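Long-range contacts in TerD domain-containing protein (Streptomyces avermitilis, PDB 2QNG), which is of unknown function but binds two calcium ions and belongs to the CAPAB/TerDEXZ family, members of which carry the TerD domain: residues Ile30-Ala36 / Gly136-Gly142; Lys38-Ser42 / Ser88-Lys92; Val54-Ala60 / Arg110-Val116; Val118-Gln122 / Gly156-Ala160. All blocks are in the same frame, centred on the assembly; numbering follows the deposited sequence. Where two conformers were deposited one is given.

Contact 1 (Ile30-Ala36 / Gly136-Gly142); sequences IRKVELA and GLRMREG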
loop_
_atom_site.group_PDB
_atom_site.type_symbol
_atom_site.label_atom_id
_atom_site.label_comp_id
_atom_site.label_asym_id
_atom_site.label_seq_id
_atom_site.Cartn_x
_atom_site.Cartn_y
_atom_site.Cartn_z
ATOM N N ILE A 30 6.336 3.648 -16.022
ATOM C CA ILE A 30 5.913 2.458 -15.275
ATOM C C ILE A 30 4.600 1.916 -15.863
ATOM O O ILE A 30 3.647 2.678 -16.027
ATOM C CB ILE A 30 5.725 2.798 -13.763
ATOM C CG1 ILE A 30 7.015 3.367 -13.133
ATOM C CG2 ILE A 30 5.234 1.584 -12.987
ATOM C CD1 ILE A 30 8.259 2.464 -13.261
ATOM N N ARG A 31 4.529 0.608 -16.138
ATOM C CA ARG A 31 3.315 0.009 -16.719
ATOM C C ARG A 31 2.536 -0.910 -15.755
ATOM O O ARG A 31 1.312 -0.992 -15.812
ATOM C CB ARG A 31 3.641 -0.804 -17.987
ATOM C CG ARG A 31 4.443 -0.104 -19.082
ATOM C CD ARG A 31 3.565 0.665 -19.988
ATOM N NE ARG A 31 4.329 1.374 -21.018
ATOM C CZ ARG A 31 4.664 0.874 -22.206
ATOM N NH1 ARG A 31 4.307 -0.358 -22.561
ATOM N NH2 ARG A 31 5.348 1.627 -23.048
ATOM N N LYS A 32 3.252 -1.637 -14.909
ATOM C CA LYS A 32 2.640 -2.613 -14.010
ATOM C C LYS A 32 3.547 -2.726 -12.807
ATOM O O LYS A 32 4.769 -2.859 -12.956
ATOM C CB LYS A 32 2.551 -3.970 -14.689
ATOM C CG LYS A 32 1.835 -5.030 -13.885
ATOM C CD LYS A 32 1.639 -6.278 -14.708
ATOM C CE LYS A 32 1.137 -7.413 -13.853
ATOM N NZ LYS A 32 1.014 -8.675 -14.627
ATOM N N VAL A 33 2.943 -2.708 -11.622
ATOM C CA VAL A 33 3.681 -2.702 -10.352
ATOM C C VAL A 33 3.164 -3.847 -9.491
ATOM O O VAL A 33 1.962 -4.134 -9.471
ATOM C CB VAL A 33 3.473 -1.346 -9.590
ATOM C CG1 VAL A 33 4.047 -1.322 -8.171
ATOM C CG2 VAL A 33 4.062 -0.222 -10.403
ATOM N N GLU A 34 4.080 -4.470 -8.771
ATOM C CA GLU A 34 3.708 -5.410 -7.724
ATOM C C GLU A 34 4.224 -4.841 -6.419
ATOM O O GLU A 34 5.391 -4.488 -6.335
ATOM C CB GLU A 34 4.348 -6.767 -8.001
ATOM C CG GLU A 34 4.071 -7.921 -7.012
ATOM C CD GLU A 34 5.223 -8.960 -7.030
ATOM O OE1 GLU A 34 5.456 -9.489 -8.154
ATOM O OE2 GLU A 34 5.904 -9.180 -5.965
ATOM N N LEU A 35 3.354 -4.727 -5.417
ATOM C CA LEU A 35 3.792 -4.340 -4.081
ATOM C C LEU A 35 3.645 -5.575 -3.183
ATOM O O LEU A 35 2.559 -6.122 -3.077
ATOM C CB LEU A 35 2.916 -3.189 -3.565
ATOM C CG LEU A 35 3.086 -2.800 -2.095
ATOM C CD1 LEU A 35 4.512 -2.519 -1.605
ATOM C CD2 LEU A 35 2.207 -1.592 -1.808
ATOM N N ALA A 36 4.734 -6.000 -2.544
ATOM C CA ALA A 36 4.684 -7.166 -1.665
ATOM C C ALA A 36 5.089 -6.762 -0.256
ATOM O O ALA A 36 5.975 -5.918 -0.101
ATOM C CB ALA A 36 5.633 -8.235 -2.198
ATOM N N GLY A 136 8.626 -5.943 6.122
ATOM C CA GLY A 136 9.385 -5.584 4.925
ATOM C C GLY A 136 8.444 -5.357 3.781
ATOM O O GLY A 136 7.340 -5.934 3.745
ATOM N N LEU A 137 8.895 -4.543 2.833
ATOM C CA LEU A 137 8.150 -4.362 1.598
ATOM C C LEU A 137 9.088 -4.373 0.408
ATOM O O LEU A 137 10.252 -3.985 0.522
ATOM C CB LEU A 137 7.325 -3.059 1.635
ATOM C CG LEU A 137 8.062 -1.733 1.529
ATOM C CD1 LEU A 137 8.266 -1.308 0.056
ATOM C CD2 LEU A 137 7.285 -0.667 2.265
ATOM N N ARG A 138 8.541 -4.738 -0.745
ATOM C CA ARG A 138 9.248 -4.645 -2.021
ATOM C C ARG A 138 8.259 -4.207 -3.078
ATOM O O ARG A 138 7.165 -4.741 -3.159
ATOM C CB ARG A 138 9.840 -6.009 -2.426
ATOM C CG ARG A 138 10.680 -5.981 -3.711
ATOM C CD ARG A 138 11.063 -7.407 -4.137
ATOM N NE ARG A 138 9.887 -8.205 -4.519
ATOM C CZ ARG A 138 9.956 -9.493 -4.867
ATOM N NH1 ARG A 138 11.130 -10.098 -4.865
ATOM N NH2 ARG A 138 8.865 -10.164 -5.206
HETATM N N MSE A 139 8.683 -3.272 -3.900
HETATM C CA MSE A 139 7.888 -2.888 -5.052
HETATM C C MSE A 139 8.708 -3.119 -6.294
HETATM O O MSE A 139 9.884 -2.775 -6.326
HETATM C CB MSE A 139 7.465 -1.431 -4.986
HETATM C CG MSE A 139 6.119 -1.247 -4.368
HETATM SE SE MSE A 139 5.569 0.600 -4.280
HETATM C CE MSE A 139 6.918 1.184 -3.025
ATOM N N ARG A 140 8.068 -3.722 -7.298
ATOM C CA ARG A 140 8.772 -3.916 -8.549
ATOM C C ARG A 140 7.877 -3.754 -9.766
ATOM O O ARG A 140 6.636 -3.762 -9.680
ATOM C CB ARG A 140 9.468 -5.261 -8.573
ATOM C CG ARG A 140 8.511 -6.394 -8.558
ATOM C CD ARG A 140 9.256 -7.690 -8.591
ATOM N NE ARG A 140 8.341 -8.815 -8.721
ATOM C CZ ARG A 140 8.742 -10.076 -8.857
ATOM N NH1 ARG A 140 10.041 -10.368 -8.863
ATOM N NH2 ARG A 140 7.845 -11.041 -8.979
ATOM N N GLU A 141 8.552 -3.498 -10.883
ATOM C CA GLU A 141 7.909 -3.500 -12.183
ATOM C C GLU A 141 8.504 -4.643 -12.957
ATOM O O GLU A 141 9.701 -4.625 -13.252
ATOM C CB GLU A 141 8.131 -2.243 -12.984
ATOM C CG GLU A 141 7.576 -2.552 -14.395
ATOM C CD GLU A 141 7.295 -1.383 -15.232
ATOM O OE1 GLU A 141 8.084 -0.417 -15.178
ATOM O OE2 GLU A 141 6.300 -1.498 -15.977
ATOM N N GLY A 142 7.700 -5.650 -13.278
ATOM C CA GLY A 142 8.272 -6.872 -13.823
ATOM C C GLY A 142 9.278 -7.417 -12.823
ATOM O O GLY A 142 8.971 -7.637 -11.647
HETATM O O HOH W 1 4.913 -6.120 -12.432
HETATM O O HOH W 2 7.400 -6.890 -5.205
HETATM O O HOH W 3 6.606 -8.237 -10.667
#

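Contact 2 (Lys38-Ser42 / Ser88-Lys92); sequences KWDPS and SKDGK. With CA (calcium ion), chain B; CA (calcium ion), chain C.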
loop_
_atom_site.group_PDB
_atom_site.type_symbol
_atom_site.label_atom_id
_atom_site.label_comp_id
_atom_site.label_asym_id
_atom_site.label_seq_id
_atom_site.Cartn_x
_atom_site.Cartn_y
_atom_site.Cartn_z
ATOM N N LYS A 38 5.797 -8.352 3.853
ATOM C CA LYS A 38 6.043 -9.521 4.695
ATOM C C LYS A 38 6.210 -9.096 6.143
ATOM O O LYS A 38 6.588 -7.951 6.429
ATOM C CB LYS A 38 7.299 -10.284 4.241
ATOM C CG LYS A 38 8.618 -9.637 4.691
ATOM C CD LYS A 38 9.804 -10.044 3.820
ATOM C CE LYS A 38 10.343 -11.409 4.158
ATOM N NZ LYS A 38 11.009 -12.043 2.966
ATOM N N TRP A 39 5.921 -10.022 7.046
ATOM C CA TRP A 39 6.187 -9.851 8.464
ATOM C C TRP A 39 6.159 -11.218 9.118
ATOM O O TRP A 39 5.758 -12.220 8.503
ATOM C CB TRP A 39 5.200 -8.875 9.137
ATOM C CG TRP A 39 3.785 -9.329 9.185
ATOM C CD1 TRP A 39 3.139 -9.860 10.271
ATOM C CD2 TRP A 39 2.815 -9.310 8.112
ATOM N NE1 TRP A 39 1.821 -10.143 9.955
ATOM C CE2 TRP A 39 1.598 -9.800 8.639
ATOM C CE3 TRP A 39 2.835 -8.862 6.790
ATOM C CZ2 TRP A 39 0.437 -9.906 7.873
ATOM C CZ3 TRP A 39 1.675 -8.966 6.021
ATOM C CH2 TRP A 39 0.491 -9.493 6.561
ATOM N N ASP A 40 6.606 -11.261 10.368
ATOM C CA ASP A 40 6.581 -12.480 11.165
ATOM C C ASP A 40 5.440 -12.386 12.179
ATOM O O ASP A 40 5.058 -11.290 12.597
ATOM C CB ASP A 40 7.913 -12.655 11.888
ATOM C CG ASP A 40 9.074 -12.970 10.943
ATOM O OD1 ASP A 40 8.831 -13.403 9.783
ATOM O OD2 ASP A 40 10.246 -12.792 11.361
ATOM N N PRO A 41 4.858 -13.530 12.558
ATOM C CA PRO A 41 3.701 -13.484 13.457
ATOM C C PRO A 41 4.020 -13.004 14.868
ATOM O O PRO A 41 5.172 -13.088 15.312
ATOM C CB PRO A 41 3.215 -14.944 13.514
ATOM C CG PRO A 41 4.194 -15.744 12.828
ATOM C CD PRO A 41 5.174 -14.890 12.103
ATOM N N SER A 42 2.975 -12.539 15.547
ATOM C CA SER A 42 3.052 -12.287 16.977
ATOM C C SER A 42 3.367 -13.578 17.705
ATOM O O SER A 42 3.005 -14.648 17.233
ATOM C CB SER A 42 1.686 -11.870 17.512
ATOM O OG SER A 42 1.272 -10.652 16.955
ATOM N N SER A 88 -2.728 -12.038 4.150
ATOM C CA SER A 88 -2.490 -12.803 5.371
ATOM C C SER A 88 -3.041 -12.005 6.526
ATOM O O SER A 88 -2.866 -10.785 6.577
ATOM C CB SER A 88 -0.989 -12.960 5.594
ATOM O OG SER A 88 -0.741 -13.631 6.814
ATOM N N LYS A 89 -3.670 -12.688 7.475
ATOM C CA LYS A 89 -4.184 -12.019 8.672
ATOM C C LYS A 89 -3.293 -12.221 9.876
ATOM O O LYS A 89 -3.616 -11.775 10.967
ATOM C CB LYS A 89 -5.642 -12.427 8.948
ATOM C CG LYS A 89 -6.559 -11.996 7.779
ATOM C CD LYS A 89 -8.010 -11.849 8.125
ATOM C CE LYS A 89 -8.812 -11.393 6.905
ATOM N NZ LYS A 89 -8.640 -12.276 5.698
ATOM N N ASP A 90 -2.151 -12.885 9.686
ATOM C CA ASP A 90 -1.298 -13.190 10.838
ATOM C C ASP A 90 0.192 -13.235 10.541
ATOM O O ASP A 90 0.984 -13.337 11.461
ATOM C CB ASP A 90 -1.753 -14.470 11.556
ATOM C CG ASP A 90 -1.831 -15.665 10.616
ATOM O OD1 ASP A 90 -1.097 -15.666 9.593
ATOM O OD2 ASP A 90 -2.618 -16.602 10.926
ATOM N N GLY A 91 0.574 -13.123 9.263
ATOM C CA GLY A 91 1.977 -13.175 8.929
ATOM C C GLY A 91 2.574 -14.580 8.922
ATOM O O GLY A 91 3.757 -14.735 8.618
ATOM N N LYS A 92 1.778 -15.596 9.235
ATOM C CA LYS A 92 2.321 -16.969 9.268
ATOM C C LYS A 92 2.628 -17.428 7.861
ATOM O O LYS A 92 1.735 -17.466 7.005
ATOM C CB LYS A 92 1.344 -17.915 9.963
ATOM C CG LYS A 92 1.279 -17.627 11.440
ATOM C CD LYS A 92 0.158 -18.411 12.130
ATOM C CE LYS A 92 0.169 -18.152 13.634
ATOM N NZ LYS A 92 -0.896 -18.895 14.377
HETATM CA CA CA B . 5.432 -14.079 7.086
HETATM CA CA CA C . -3.647 -8.652 6.073
HETATM O O HOH W 4 6.995 -15.028 8.620
HETATM O O HOH W 5 0.456 -12.742 14.093
HETATM O O HOH W 6 7.375 -13.584 5.857
HETATM O O HOH W 7 -5.678 -9.535 5.327
#

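Contact 3 (Val54-Ala60 / Arg110-Val116); sequences VAATFLA and RYARVVV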
loop_
_atom_site.group_PDB
_atom_site.type_symbol
_atom_site.label_atom_id
_atom_site.label_comp_id
_atom_site.label_asym_id
_atom_site.label_seq_id
_atom_site.Cartn_x
_atom_site.Cartn_y
_atom_site.Cartn_z
ATOM N N VAL A 54 -3.134 -1.416 0.924
ATOM C CA VAL A 54 -4.273 -0.670 0.383
ATOM C C VAL A 54 -3.779 0.272 -0.700
ATOM O O VAL A 54 -2.676 0.822 -0.627
ATOM C CB VAL A 54 -5.088 0.080 1.489
ATOM C CG1 VAL A 54 -4.196 0.975 2.260
ATOM C CG2 VAL A 54 -6.247 0.875 0.878
ATOM N N ALA A 55 -4.597 0.395 -1.750
ATOM C CA ALA A 55 -4.300 1.348 -2.822
ATOM C C ALA A 55 -5.475 2.291 -3.000
ATOM O O ALA A 55 -6.626 1.885 -2.821
ATOM C CB ALA A 55 -3.999 0.626 -4.120
ATOM N N ALA A 56 -5.176 3.522 -3.408
ATOM C CA ALA A 56 -6.208 4.503 -3.691
ATOM C C ALA A 56 -5.912 5.161 -5.016
ATOM O O ALA A 56 -4.749 5.455 -5.311
ATOM C CB ALA A 56 -6.320 5.534 -2.575
ATOM N N THR A 57 -6.965 5.368 -5.819
ATOM C CA THR A 57 -6.830 6.100 -7.084
ATOM C C THR A 57 -7.418 7.494 -6.917
ATOM O O THR A 57 -8.340 7.707 -6.102
ATOM C CB THR A 57 -7.563 5.393 -8.211
ATOM O OG1 THR A 57 -8.926 5.300 -7.816
ATOM C CG2 THR A 57 -6.951 3.995 -8.413
ATOM N N PHE A 58 -6.878 8.439 -7.696
ATOM C CA PHE A 58 -7.323 9.841 -7.643
ATOM C C PHE A 58 -7.535 10.407 -9.034
ATOM O O PHE A 58 -6.817 10.079 -9.975
ATOM C CB PHE A 58 -6.336 10.705 -6.851
ATOM C CG PHE A 58 -6.116 10.203 -5.463
ATOM C CD1 PHE A 58 -6.868 10.706 -4.399
ATOM C CD2 PHE A 58 -5.200 9.181 -5.232
ATOM C CE1 PHE A 58 -6.711 10.178 -3.130
ATOM C CE2 PHE A 58 -5.023 8.662 -3.956
ATOM C CZ PHE A 58 -5.781 9.154 -2.900
ATOM N N LEU A 59 -8.525 11.281 -9.139
ATOM C CA LEU A 59 -8.941 11.804 -10.426
ATOM C C LEU A 59 -8.039 12.943 -10.848
ATOM O O LEU A 59 -7.530 13.699 -10.003
ATOM C CB LEU A 59 -10.377 12.330 -10.331
ATOM C CG LEU A 59 -11.477 11.321 -9.979
ATOM C CD1 LEU A 59 -12.817 12.005 -9.783
ATOM C CD2 LEU A 59 -11.561 10.220 -11.041
ATOM N N ALA A 60 -7.868 13.109 -12.159
ATOM C CA ALA A 60 -7.087 14.224 -12.698
ATOM C C ALA A 60 -7.471 15.597 -12.117
ATOM O O ALA A 60 -6.602 16.427 -11.857
ATOM C CB ALA A 60 -7.176 14.239 -14.216
ATOM N N ARG A 110 -8.761 9.273 -16.828
ATOM C CA ARG A 110 -9.381 10.052 -15.751
ATOM C C ARG A 110 -8.605 9.959 -14.430
ATOM O O ARG A 110 -8.716 10.830 -13.574
ATOM C CB ARG A 110 -10.837 9.614 -15.538
ATOM C CG ARG A 110 -11.019 8.265 -14.838
ATOM C CD ARG A 110 -12.491 7.957 -14.548
ATOM N NE ARG A 110 -13.150 7.341 -15.697
ATOM C CZ ARG A 110 -13.618 6.095 -15.728
ATOM N NH1 ARG A 110 -13.523 5.309 -14.666
ATOM N NH2 ARG A 110 -14.204 5.640 -16.827
ATOM N N TYR A 111 -7.853 8.865 -14.258
ATOM C CA TYR A 111 -7.043 8.660 -13.048
ATOM C C TYR A 111 -5.643 9.160 -13.286
ATOM O O TYR A 111 -4.978 8.707 -14.216
ATOM C CB TYR A 111 -7.016 7.180 -12.643
ATOM C CG TYR A 111 -8.403 6.641 -12.430
ATOM C CD1 TYR A 111 -9.175 7.077 -11.349
ATOM C CD2 TYR A 111 -8.965 5.735 -13.330
ATOM C CE1 TYR A 111 -10.470 6.611 -11.155
ATOM C CE2 TYR A 111 -10.259 5.249 -13.146
ATOM C CZ TYR A 111 -11.011 5.700 -12.058
ATOM O OH TYR A 111 -12.299 5.238 -11.884
ATOM N N ALA A 112 -5.185 10.081 -12.451
ATOM C CA ALA A 112 -3.892 10.691 -12.646
ATOM C C ALA A 112 -2.886 10.353 -11.572
ATOM O O ALA A 112 -1.694 10.630 -11.730
ATOM C CB ALA A 112 -4.047 12.207 -12.738
ATOM N N ARG A 113 -3.355 9.739 -10.483
ATOM C CA ARG A 113 -2.472 9.461 -9.364
ATOM C C ARG A 113 -2.969 8.252 -8.606
ATOM O O ARG A 113 -4.169 8.031 -8.491
ATOM C CB ARG A 113 -2.406 10.686 -8.448
ATOM C CG ARG A 113 -1.537 10.540 -7.203
ATOM C CD ARG A 113 -1.258 11.936 -6.568
ATOM N NE ARG A 113 -0.509 11.842 -5.315
ATOM C CZ ARG A 113 -1.067 11.862 -4.105
ATOM N NH1 ARG A 113 -2.382 11.986 -3.972
ATOM N NH2 ARG A 113 -0.292 11.784 -3.028
ATOM N N VAL A 114 -2.012 7.444 -8.151
ATOM C CA VAL A 114 -2.303 6.267 -7.328
ATOM C C VAL A 114 -1.359 6.308 -6.141
ATOM O O VAL A 114 -0.154 6.534 -6.311
ATOM C CB VAL A 114 -2.061 4.953 -8.120
ATOM C CG1 VAL A 114 -2.327 3.709 -7.226
ATOM C CG2 VAL A 114 -2.958 4.916 -9.327
ATOM N N VAL A 115 -1.908 6.075 -4.945
ATOM C CA VAL A 115 -1.110 5.993 -3.733
ATOM C C VAL A 115 -1.252 4.591 -3.166
ATOM O O VAL A 115 -2.347 4.043 -3.131
ATOM C CB VAL A 115 -1.552 7.043 -2.671
ATOM C CG1 VAL A 115 -0.689 6.932 -1.410
ATOM C CG2 VAL A 115 -1.393 8.453 -3.267
ATOM N N VAL A 116 -0.139 4.003 -2.759
ATOM C CA VAL A 116 -0.169 2.712 -2.092
ATOM C C VAL A 116 0.270 2.849 -0.640
ATOM O O VAL A 116 1.057 3.732 -0.309
ATOM C CB VAL A 116 0.711 1.658 -2.820
ATOM C CG1 VAL A 116 0.070 1.262 -4.113
ATOM C CG2 VAL A 116 2.113 2.182 -3.092
#

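Contact 4 (Val118-Gln122 / Gly156-Ala160); sequences VVIQQ and GSTAA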
loop_
_atom_site.group_PDB
_atom_site.type_symbol
_atom_site.label_atom_id
_atom_site.label_comp_id
_atom_site.label_asym_id
_atom_site.label_seq_id
_atom_site.Cartn_x
_atom_site.Cartn_y
_atom_site.Cartn_z
ATOM N N VAL A 118 0.305 0.730 3.598
ATOM C CA VAL A 118 0.242 -0.455 4.420
ATOM C C VAL A 118 -0.333 -0.011 5.756
ATOM O O VAL A 118 0.192 0.927 6.375
ATOM C CB VAL A 118 1.637 -1.087 4.621
ATOM C CG1 VAL A 118 1.587 -2.278 5.576
ATOM C CG2 VAL A 118 2.241 -1.495 3.272
ATOM N N VAL A 119 -1.410 -0.676 6.188
ATOM C CA VAL A 119 -1.976 -0.422 7.507
ATOM C C VAL A 119 -1.730 -1.595 8.429
ATOM O O VAL A 119 -1.736 -2.745 7.976
ATOM C CB VAL A 119 -3.498 -0.144 7.427
ATOM C CG1 VAL A 119 -3.770 1.043 6.548
ATOM C CG2 VAL A 119 -4.292 -1.368 6.915
ATOM N N ILE A 120 -1.564 -1.307 9.718
ATOM C CA ILE A 120 -1.533 -2.339 10.722
ATOM C C ILE A 120 -2.902 -2.341 11.372
ATOM O O ILE A 120 -3.379 -1.301 11.842
ATOM C CB ILE A 120 -0.491 -2.048 11.793
ATOM C CG1 ILE A 120 0.903 -1.886 11.178
ATOM C CG2 ILE A 120 -0.522 -3.158 12.873
ATOM C CD1 ILE A 120 1.893 -1.246 12.109
ATOM N N GLN A 121 -3.569 -3.493 11.370
ATOM C CA GLN A 121 -4.874 -3.572 12.040
ATOM C C GLN A 121 -4.706 -3.296 13.534
ATOM O O GLN A 121 -3.751 -3.767 14.156
ATOM C CB GLN A 121 -5.508 -4.948 11.845
ATOM C CG GLN A 121 -5.991 -5.166 10.400
ATOM C CD GLN A 121 -7.221 -4.322 10.042
ATOM O OE1 GLN A 121 -7.987 -3.913 10.922
ATOM N NE2 GLN A 121 -7.388 -4.035 8.764
ATOM N N GLN A 122 -5.660 -2.539 14.098
ATOM C CA GLN A 122 -5.562 -2.025 15.476
ATOM C C GLN A 122 -6.629 -2.570 16.408
ATOM O O GLN A 122 -6.545 -2.364 17.613
ATOM C CB GLN A 122 -5.679 -0.485 15.480
ATOM C CG GLN A 122 -4.589 0.243 14.700
ATOM C CD GLN A 122 -3.221 -0.037 15.260
ATOM O OE1 GLN A 122 -2.976 0.162 16.454
ATOM N NE2 GLN A 122 -2.307 -0.475 14.396
ATOM N N GLY A 156 7.002 4.422 14.865
ATOM C CA GLY A 156 5.935 4.789 15.766
ATOM C C GLY A 156 4.571 4.898 15.111
ATOM O O GLY A 156 3.615 5.268 15.791
ATOM N N SER A 157 4.465 4.578 13.813
ATOM C CA SER A 157 3.216 4.748 13.090
ATOM C C SER A 157 2.362 3.483 13.058
ATOM O O SER A 157 2.905 2.376 13.147
ATOM C CB SER A 157 3.546 5.147 11.645
ATOM O OG SER A 157 4.189 6.436 11.624
ATOM N N THR A 158 1.052 3.664 12.868
ATOM C CA THR A 158 0.108 2.554 12.731
ATOM C C THR A 158 -0.229 2.257 11.263
ATOM O O THR A 158 -0.881 1.267 10.968
ATOM C CB THR A 158 -1.171 2.844 13.519
ATOM O OG1 THR A 158 -1.655 4.129 13.131
ATOM C CG2 THR A 158 -0.863 2.835 15.031
ATOM N N ALA A 159 0.207 3.126 10.358
ATOM C CA ALA A 159 -0.017 2.965 8.920
ATOM C C ALA A 159 1.014 3.823 8.204
ATOM O O ALA A 159 1.595 4.743 8.807
ATOM C CB ALA A 159 -1.429 3.385 8.518
ATOM N N ALA A 160 1.259 3.537 6.929
ATOM C CA ALA A 160 2.180 4.378 6.161
ATOM C C ALA A 160 1.813 4.341 4.694
ATOM O O ALA A 160 1.452 3.273 4.176
ATOM C CB ALA A 160 3.636 3.873 6.336
#

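Contact 1 (Ile30-Ala36 / Gly136-Gly142)
E34 and R138 each set CG anti to the backbone N (chi1 -179° and -176°), while R140 holds its CG between N and the carbonyl carbon (chi1 66°), and these choices gather one carboxylate and two guanidinium groups on one face of an antiparallel strand pair. In the conformer of R140 described here, its chain lies alongside E34, and NE and NH2 both close on OE1 of E34, each at 3.0 Å. NH2 takes the syn lone pair, whereas NE comes from above the carboxylate plane. OE2 of E34 turns to R138, meeting NH2 at 3.2 Å on the syn side. NH2 of R138 also lies over the face of the R140 guanidinium, so the shared carboxylate probably offsets the closeness of the two positive charges. Replacing E34 by an alanine would probably leave both arginines without their common anion and let the guanidinium groups turn.

At the far end E141 reaches back: its OE2 accepts from R31 N at 2.8 Å and K32 N at 3.2 Å, both arriving from the same face of the carboxylate. Backbone bonds pair E34 with R140 and A36 with R138. Between them L35 and M139 (selenomethionine) form a non-hydrogen-bonded pair whose side chains point to the opposite face, where L35 also touches V162 of strand 159-167. The antiparallel backbone bonds make strands 33-40 and 135-141 neighbours in one five-stranded sheet of the TerD beta sandwich, the salt-bridge network on one face and L35 and M139 on the other, against the second sheet.

Contact 2 (Lys38-Ser42 / Ser88-Lys92)
W39 lays its indole against G91. From CB the side chain leaves with CG between the backbone N and the carbonyl carbon (chi1 66°), which lays the ring against the 88-92 loop. NE1 comes within 3.2 Å of G91 CA, and its own polar partner is T49. CD1 and CE2 also lie against G91 CA, CE2 at 3.4 Å. That CA sits over the face of the five-membered ring, 3.6 Å from the centroid, in a CH-pi contact. A side chain on residue 91 would collide with NE1, and the positive phi of 78° suits glycine as well. Further out, CZ2 passes 3.5 Å from G91 N. At the tip S88 O lies at the ring edge, in plane, 3.6 Å from CH2.

The loop keeps its shape through S88, whose OG accepts from G91 N at 2.8 Å in an ST motif, and through D90, whose OD1 forms an Asx turn with K92 N. P41 adds its ring across the aliphatic part of K92. W39 O and G91 O also bind metal, coordinating the same calcium, each at 2.4 Å, with D97, G93 O and two waters completing the site. S88 O faces the other way, to the second calcium, which D50, L51, D52 and E98 also bind. The contact joins the end of strand 33-40 to the loop running from edge strand 82-86 to strand 98-102, which neighbours 33-40 in the sheet.

Contact 3 (Val54-Ala60 / Arg110-Val116)
F58 meets V115 first: CE2 of the ring lies 3.7 Å from V115 CG2. The same methyl sits over the centre of the R113 guanidinium, 3.4 Å above its plane, and so has a ring on one flank and a cation on another. R113 in turn brings NH1 over a face of the F58 ring, but the distance is long and any cation-pi attraction is weak at most. CG of F58 lies anti to the carbonyl carbon (chi1 -57°), a setting that leaves the ring edge beside R113 O. On the other face, T57 and V114 run side by side. Where the side chains of L59 and Y111 diverge, L59 CD2 still touches Y111 CE1 at 3.8 Å.

Regular antiparallel bonds tie A56 to V115 in both directions. Beyond them the pairing slips by one residue: F58 N donates to R113 O at 2.9 Å, while F58 O accepts from A112 N at 3.0 Å. A112 and R113 therefore both face F58, a classic beta bulge in the sheet where strand 111-120 lies between 51-59 and 159-167. Past the bulge the two segments are still linked, A60 N donating to R110 O at 2.8 Å.

In the second shell, R113 is fixed by a salt bridge from NE to E164 and by hydrogen bonds from NH1 to the carbonyls of A63 and G194. In the conformer of R110 described here, CG lies over the centre of the Y111 ring and NE pairs with D108. A55, V114 and V116 pack on L102 of the facing sheet, and T57 rests on I82.

Contact 4 (Val118-Gln122 / Gly156-Ala160)
V118 and A160 exchange two backbone hydrogen bonds, V118 N to A160 O at 2.8 Å and A160 N to V118 O at 2.9 Å. One step on, I120 N donates to T158 O, also at 2.9 Å, and there the pairing of the two segments stops. Q122 then doubles back: with CG anti to the carbonyl carbon (chi1 -61°) and a second bend at chi2, its amide folds over its own strand end. NE2 donates to I120 O at 2.9 Å, arriving 61° out of the carbonyl plane, and gives a second hydrogen bond to R127 O.

The folded amide crosses T158 at about a right angle, with NE2 3.6 Å from T158 CB and OE1 3.7 Å from T158 CG2. OG1 of T158 is turned to another partner, S184 O. An alanine in place of Q122 would probably leave I120 O without its side-chain donor and open a gap beside the T158 methyl.

Packing follows the alternation of the strands. V119 CG1 touches A159 CB at 3.9 Å on the side covered by F189 of helix 186-192. I120 curls its CB and CG1 past T158 O, and its CD1 lies near both S157 O and T158 O, while V118 rests on L51. T158 and A159 both face Y182, a classic beta bulge where strand 159-167 begins beside 173-182. This end of the sheet adjoins a calcium site: V119 makes a backbone hydrogen bond with D52, and Q121 NE2 bonds D52 OD2, a second-shell link to a metal ligand.

Contacts 1 and 2 follow each other along strand 33-40 and meet where G136 O and K38 N come within 2.9 Å, a probable hydrogen bond. Contacts 3 and 4 share strand 111-120 in the other sheet, their centres about 20 Å apart. The two sheets touch between contacts 1 and 3, where L35 CD2 lies 3.7 Å from V116 CB. Contacts 2 and 4 sit toward the calcium end: their nearest atoms are about 7 Å apart, and the side chain of V119 is about 7 Å from the calcium bound by S88. The centre of contact 3, by contrast, is about 27 Å from that of contact 2, toward the far end of the sandwich.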